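Local coordinates for protein MHC class I antigen (Anolis carolinensis, PDB 7CPO) that probably presents peptide antigens to T cells as the heavy chain of a reptilian MHC class I complex, at residues 224-229 with 247-252. Numbering follows the deposited sequence.
Sequences EVWLQD and RSVKVD
In the immunoglobulin C1-set domain of this heavy chain, the connection that leaves strand 224-225 crosses obliquely over strand 243-251, the directions of 226-229 and 247-250 lying 68° apart. The direct backbone hydrogen bond runs from K250 N to D229 O (3.2 Å), in the carbonyl plane, with an N-H...O angle of 147°. The same oxygen takes a CA-H...O contact from V249 CA at 3.2 Å, so the carbonyl receives one conventional hydrogen bond and one weaker contact from adjacent residues. D229 CB rests 4.0 Å from K250 CB. K250 then bends away, its NZ forming a salt bridge with E195. Along the connection, V249 CG2, anti to the backbone N, reaches the edge of the W226 indole at CD1 (4.0 Å), while Q228 CB lies over one face of that ring. At the other end, the extended R247 brings its guanidinium edge to L227 CD2, 3.3 Å from NH2. A water in the guanidinium plane accepts from R247 NE (3.0 Å) and donates to W226 O (2.6 Å). Both polar links thus end on main-chain carbonyls, a worked case of a connection between two sheets held largely through its backbone, with modest apolar packing.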
ATOM      1  N   GLU A 224      26.861  11.900  14.908  1.00 40.47           N
ATOM      2  CA  GLU A 224      27.035  10.637  14.197  1.00 38.46           C
ATOM      3  C   GLU A 224      25.753   9.800  14.227  1.00 39.33           C
ATOM      4  O   GLU A 224      25.010   9.806  15.211  1.00 33.82           O
ATOM      5  CB  GLU A 224      28.180   9.831  14.819  1.00 38.04           C
ATOM      6  CG  GLU A 224      29.550  10.525  14.831  1.00 40.80           C
ATOM      7  CD  GLU A 224      30.040  10.924  13.449  1.00 39.67           C
ATOM      8  OE1 GLU A 224      30.150  12.142  13.189  1.00 40.26           O
ATOM      9  OE2 GLU A 224      30.313  10.016  12.626  1.00 40.17           O
ATOM     10  N   VAL A 225      25.513   9.052  13.144  1.00 25.88           N
ATOM     11  CA  VAL A 225      24.331   8.196  13.092  1.00 29.85           C
ATOM     12  C   VAL A 225      24.405   7.160  14.204  1.00 29.42           C
ATOM     13  O   VAL A 225      25.453   6.543  14.440  1.00 38.39           O
ATOM     14  CB  VAL A 225      24.190   7.522  11.714  1.00 34.46           C
ATOM     15  CG1 VAL A 225      23.032   6.532  11.721  1.00 18.20           C
ATOM     16  CG2 VAL A 225      23.993   8.565  10.604  1.00 26.21           C
ATOM     17  N   TRP A 226      23.282   6.948  14.883  1.00 30.17           N
ATOM     18  CA  TRP A 226      23.245   6.136  16.093  1.00 37.46           C
ATOM     19  C   TRP A 226      22.070   5.172  16.011  1.00 34.64           C
ATOM     20  O   TRP A 226      20.940   5.583  15.718  1.00 31.95           O
ATOM     21  CB  TRP A 226      23.148   7.039  17.338  1.00 33.52           C
ATOM     22  CG  TRP A 226      23.260   6.346  18.678  1.00 35.38           C
ATOM     23  CD1 TRP A 226      22.237   6.062  19.543  1.00 36.19           C
ATOM     24  CD2 TRP A 226      24.462   5.899  19.323  1.00 36.00           C
ATOM     25  NE1 TRP A 226      22.726   5.452  20.676  1.00 34.77           N
ATOM     26  CE2 TRP A 226      24.087   5.341  20.565  1.00 32.03           C
ATOM     27  CE3 TRP A 226      25.818   5.912  18.971  1.00 43.27           C
ATOM     28  CZ2 TRP A 226      25.015   4.800  21.450  1.00 36.59           C
ATOM     29  CZ3 TRP A 226      26.740   5.371  19.856  1.00 40.13           C
ATOM     30  CH2 TRP A 226      26.331   4.826  21.081  1.00 37.48           C
ATOM     31  N   LEU A 227      22.338   3.889  16.260  1.00 38.84           N
ATOM     32  CA  LEU A 227      21.325   2.853  16.111  1.00 33.80           C
ATOM     33  C   LEU A 227      21.144   2.011  17.361  1.00 32.55           C
ATOM     34  O   LEU A 227      20.314   1.099  17.363  1.00 38.80           O
ATOM     35  CB  LEU A 227      21.657   1.936  14.928  1.00 28.41           C
ATOM     36  CG  LEU A 227      21.613   2.668  13.590  1.00 34.35           C
ATOM     37  CD1 LEU A 227      22.650   2.118  12.619  1.00 40.28           C
ATOM     38  CD2 LEU A 227      20.222   2.598  13.014  1.00 46.85           C
ATOM     39  N   GLN A 228      21.889   2.286  18.417  1.00 30.25           N
ATOM     40  CA  GLN A 228      21.711   1.555  19.656  1.00 37.58           C
ATOM     41  C   GLN A 228      20.439   2.025  20.351  1.00 39.43           C
ATOM     42  O   GLN A 228      20.221   3.231  20.523  1.00 26.20           O
ATOM     43  CB  GLN A 228      22.932   1.763  20.549  1.00 40.46           C
ATOM     44  CG  GLN A 228      22.776   1.291  21.967  1.00 32.83           C
ATOM     45  CD  GLN A 228      24.039   1.503  22.761  1.00 54.03           C
ATOM     46  OE1 GLN A 228      25.146   1.237  22.274  1.00 57.06           O
ATOM     47  NE2 GLN A 228      23.890   1.984  23.992  1.00 50.68           N
ATOM     48  N   ASP A 229      19.593   1.071  20.742  1.00 38.64           N
ATOM     49  CA  ASP A 229      18.344   1.382  21.431  1.00 33.14           C
ATOM     50  C   ASP A 229      17.476   2.316  20.588  1.00 42.53           C
ATOM     51  O   ASP A 229      16.814   3.222  21.103  1.00 41.05           O
ATOM     52  CB  ASP A 229      18.618   1.972  22.817  1.00 40.61           C
ATOM     53  CG  ASP A 229      19.209   0.946  23.777  1.00 42.72           C
ATOM     54  OD1 ASP A 229      18.599  -0.137  23.922  1.00 45.14           O
ATOM     55  OD2 ASP A 229      20.275   1.213  24.380  1.00 41.01           O
ATOM     56  N   ARG A 247      10.659   7.744  14.960  1.00 33.11           N
ATOM     57  CA  ARG A 247      11.903   7.090  15.326  1.00 26.67           C
ATOM     58  C   ARG A 247      12.283   7.504  16.740  1.00 28.98           C
ATOM     59  O   ARG A 247      12.250   8.694  17.069  1.00 27.30           O
ATOM     60  CB  ARG A 247      13.022   7.459  14.363  1.00 22.53           C
ATOM     61  CG  ARG A 247      14.157   6.476  14.359  1.00 17.59           C
ATOM     62  CD  ARG A 247      15.157   6.911  13.318  1.00 20.28           C
ATOM     63  NE  ARG A 247      16.276   5.978  13.193  1.00 40.94           N
ATOM     64  CZ  ARG A 247      16.260   4.864  12.465  1.00 30.99           C
ATOM     65  NH1 ARG A 247      15.170   4.531  11.785  1.00 30.35           N
ATOM     66  NH2 ARG A 247      17.344   4.097  12.401  1.00 32.42           N
ATOM     67  N   SER A 248      12.669   6.521  17.553  1.00 29.23           N
ATOM     68  CA  SER A 248      12.928   6.705  18.973  1.00 23.20           C
ATOM     69  C   SER A 248      14.327   6.229  19.339  1.00 31.17           C
ATOM     70  O   SER A 248      14.942   5.416  18.645  1.00 26.76           O
ATOM     71  CB  SER A 248      11.908   5.952  19.825  1.00 24.23           C
ATOM     72  OG  SER A 248      12.076   4.558  19.653  1.00 33.69           O
ATOM     73  N   VAL A 249      14.819   6.763  20.453  1.00 29.50           N
ATOM     74  CA  VAL A 249      16.087   6.357  21.049  1.00 33.04           C
ATOM     75  C   VAL A 249      15.948   6.459  22.564  1.00 35.20           C
ATOM     76  O   VAL A 249      15.270   7.353  23.081  1.00 33.08           O
ATOM     77  CB  VAL A 249      17.263   7.208  20.512  1.00 37.47           C
ATOM     78  CG1 VAL A 249      17.023   8.690  20.776  1.00 25.80           C
ATOM     79  CG2 VAL A 249      18.593   6.742  21.113  1.00 26.08           C
ATOM     80  N   LYS A 250      16.544   5.514  23.279  1.00 33.59           N
ATOM     81  CA  LYS A 250      16.602   5.601  24.730  1.00 38.99           C
ATOM     82  C   LYS A 250      17.891   6.321  25.102  1.00 41.99           C
ATOM     83  O   LYS A 250      18.987   5.869  24.747  1.00 39.07           O
ATOM     84  CB  LYS A 250      16.520   4.229  25.401  1.00 32.74           C
ATOM     85  CG  LYS A 250      16.217   4.381  26.897  1.00 50.37           C
ATOM     86  CD  LYS A 250      16.053   3.071  27.662  1.00 48.83           C
ATOM     87  CE  LYS A 250      14.557   2.751  27.886  1.00 58.12           C
ATOM     88  NZ  LYS A 250      13.849   3.745  28.770  1.00 56.55           N
ATOM     89  N   VAL A 251      17.757   7.465  25.767  1.00 35.32           N
ATOM     90  CA  VAL A 251      18.905   8.288  26.104  1.00 43.42           C
ATOM     91  C   VAL A 251      19.013   8.387  27.609  1.00 42.96           C
ATOM     92  O   VAL A 251      18.104   8.033  28.363  1.00 44.78           O
ATOM     93  CB  VAL A 251      18.854   9.696  25.490  1.00 39.36           C
ATOM     94  CG1 VAL A 251      18.593   9.616  23.996  1.00 42.20           C
ATOM     95  CG2 VAL A 251      17.820  10.549  26.217  1.00 38.40           C
ATOM     96  N   ASP A 252      20.077   8.943  28.003  1.00 56.37           N
ATOM     97  CA  ASP A 252      20.730   8.727  29.262  1.00 68.31           C
ATOM     98  C   ASP A 252      20.366   9.825  30.247  1.00 80.28           C
ATOM     99  O   ASP A 252      19.824  10.873  29.861  1.00 42.36           O
ATOM    100  CB  ASP A 252      22.240   8.673  29.002  1.00 72.87           C
ATOM    101  CG  ASP A 252      22.567   7.996  27.657  1.00 74.02           C
ATOM    102  OD1 ASP A 252      22.451   6.745  27.546  1.00 69.49           O
ATOM    103  OD2 ASP A 252      22.893   8.727  26.693  1.00 50.75           O
TER
HETATM  104  O   HOH W   1      19.113   6.248  14.028  1.00 28.20           O